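Side-chain contact in Trp Repressor Binding Protein (Bacillus subtilis, PDB 1RLI), which is probably an NAD(P)H-dependent oxidoreductase that carries FMN as its cofactor: residues 20-25 / 162-167. Residues are numbered along the deposited sequence; the frame is centred on the assembly and turned at random.
Sequences DVLAEK and GDILRD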
loop_
_atom_site.group_PDB
_atom_site.type_symbol
_atom_site.label_atom_id
_atom_site.label_comp_id
_atom_site.label_asym_id
_atom_site.label_seq_id
_atom_site.Cartn_x
_atom_site.Cartn_y
_atom_site.Cartn_z
ATOM N N ASP D 20 13.205 8.658 -20.048
ATOM C CA ASP D 20 14.116 8.161 -21.078
ATOM C C ASP D 20 15.515 7.986 -20.515
ATOM O O ASP D 20 16.171 6.962 -20.729
ATOM C CB ASP D 20 14.195 9.139 -22.252
ATOM C CG ASP D 20 12.897 9.248 -23.014
ATOM O OD1 ASP D 20 12.960 9.310 -24.262
ATOM O OD2 ASP D 20 11.822 9.284 -22.377
ATOM N N VAL D 21 15.967 9.007 -19.803
ATOM C CA VAL D 21 17.289 9.008 -19.199
ATOM C C VAL D 21 17.492 7.833 -18.247
ATOM O O VAL D 21 18.476 7.112 -18.362
ATOM C CB VAL D 21 17.543 10.337 -18.441
ATOM C CG1 VAL D 21 18.847 10.262 -17.661
ATOM C CG2 VAL D 21 17.585 11.503 -19.433
ATOM N N LEU D 22 16.565 7.634 -17.304
ATOM C CA LEU D 22 16.711 6.540 -16.358
ATOM C C LEU D 22 16.683 5.184 -17.039
ATOM O O LEU D 22 17.401 4.272 -16.639
ATOM C CB LEU D 22 15.611 6.577 -15.290
ATOM C CG LEU D 22 15.852 7.473 -14.080
ATOM C CD1 LEU D 22 14.708 7.325 -13.071
ATOM C CD2 LEU D 22 17.174 7.077 -13.434
ATOM N N ALA D 23 15.851 5.053 -18.069
ATOM C CA ALA D 23 15.750 3.785 -18.781
ATOM C C ALA D 23 17.065 3.448 -19.466
ATOM O O ALA D 23 17.498 2.295 -19.458
ATOM C CB ALA D 23 14.631 3.837 -19.801
ATOM N N GLU D 24 17.704 4.456 -20.053
ATOM C CA GLU D 24 18.973 4.225 -20.734
ATOM C C GLU D 24 20.049 3.715 -19.779
ATOM O O GLU D 24 20.884 2.899 -20.166
ATOM C CB GLU D 24 19.444 5.499 -21.431
ATOM C CG GLU D 24 20.688 5.303 -22.292
ATOM C CD GLU D 24 20.504 4.232 -23.361
ATOM O OE1 GLU D 24 19.458 4.245 -24.048
ATOM O OE2 GLU D 24 21.410 3.382 -23.520
ATOM N N LYS D 25 20.026 4.191 -18.535
ATOM C CA LYS D 25 20.992 3.758 -17.526
ATOM C C LYS D 25 20.771 2.275 -17.227
ATOM O O LYS D 25 21.726 1.515 -17.023
ATOM C CB LYS D 25 20.815 4.559 -16.228
ATOM C CG LYS D 25 20.941 6.068 -16.391
ATOM C CD LYS D 25 22.381 6.512 -16.597
ATOM C CE LYS D 25 23.193 6.342 -15.322
ATOM N NZ LYS D 25 24.552 6.947 -15.423
ATOM N N GLY D 162 15.677 16.517 -17.620
ATOM C CA GLY D 162 17.053 16.503 -17.166
ATOM C C GLY D 162 17.317 16.651 -15.678
ATOM O O GLY D 162 18.454 16.483 -15.240
ATOM N N ASP D 163 16.301 16.949 -14.878
ATOM C CA ASP D 163 16.573 17.112 -13.461
ATOM C C ASP D 163 16.804 15.783 -12.748
ATOM O O ASP D 163 17.225 15.770 -11.592
ATOM C CB ASP D 163 15.461 17.923 -12.782
ATOM C CG ASP D 163 14.205 17.123 -12.552
ATOM O OD1 ASP D 163 13.852 16.302 -13.424
ATOM O OD2 ASP D 163 13.564 17.331 -11.499
ATOM N N ILE D 164 16.552 14.666 -13.429
ATOM C CA ILE D 164 16.778 13.363 -12.798
ATOM C C ILE D 164 18.274 13.139 -12.599
ATOM O O ILE D 164 18.693 12.424 -11.682
ATOM C CB ILE D 164 16.209 12.183 -13.630
ATOM C CG1 ILE D 164 16.293 10.897 -12.805
ATOM C CG2 ILE D 164 16.997 11.995 -14.927
ATOM C CD1 ILE D 164 15.401 10.901 -11.571
ATOM N N LEU D 165 19.073 13.758 -13.461
ATOM C CA LEU D 165 20.524 13.649 -13.384
ATOM C C LEU D 165 21.039 14.154 -12.034
ATOM O O LEU D 165 22.196 13.935 -11.678
ATOM C CB LEU D 165 21.162 14.446 -14.525
ATOM C CG LEU D 165 20.758 13.978 -15.926
ATOM C CD1 LEU D 165 21.266 14.948 -16.973
ATOM C CD2 LEU D 165 21.312 12.581 -16.172
ATOM N N ARG D 166 20.166 14.820 -11.286
ATOM C CA ARG D 166 20.514 15.342 -9.972
ATOM C C ARG D 166 20.153 14.334 -8.873
ATOM O O ARG D 166 20.562 14.483 -7.719
ATOM C CB ARG D 166 19.793 16.671 -9.746
ATOM C CG ARG D 166 20.051 17.320 -8.402
ATOM C CD ARG D 166 19.588 18.766 -8.416
ATOM N NE ARG D 166 18.249 18.905 -8.980
ATOM C CZ ARG D 166 17.609 20.062 -9.107
ATOM N NH1 ARG D 166 18.187 21.188 -8.705
ATOM N NH2 ARG D 166 16.395 20.096 -9.646
ATOM N N ASP D 167 19.387 13.306 -9.239
ATOM C CA ASP D 167 18.978 12.269 -8.295
ATOM C C ASP D 167 19.973 11.109 -8.425
ATOM O O ASP D 167 19.677 10.074 -9.029
ATOM C CB ASP D 167 17.559 11.790 -8.624
ATOM C CG ASP D 167 16.976 10.886 -7.547
ATOM O OD1 ASP D 167 17.755 10.280 -6.771
ATOM O OD2 ASP D 167 15.731 10.766 -7.489
#
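Ile164 reaches from its 3-10 turn to residues 20-25 of helix 18-27 and meets two neighbouring side chains there, Val21 and Leu22. The bond from CA to CB heads for the helix, and CG1 and CG2 branch from CB to different partners. CG2 lies 3.7 Å from Val21 CG1 and 3.9 Å from Val21 CB; Val21 and Ile164 run alongside each other, pointing opposite ways. The other branch leaves anti to the backbone N (chi1 -171°), which carries CG1 to Leu22, 3.7 Å from its CG. Beyond it, Ile164 CD1 ends 3.9 Å from Leu22 CD1, the two side chains roughly perpendicular. In this flavodoxin-like fold of the FMN reductase family, the contact joins helix 18-27, which follows strand 6-10 in mid-sheet, to the loop between strand 149-157 and helix 168-175. Leu22 also packs on Ile121 and Val123 of strand 117-124 and on Leu171 and Ala174 of helix 168-175. An alanine at Ile164 loses both branches and would probably leave a gap facing Val21 and Leu22. At the exposed margin, Leu165 CD2 approaches Val21 CG1 to 3.7 Å, crosswise. Asn18 OD1 accepts a hydrogen bond from Ile164 N, tying the turn to the start of helix 18-27.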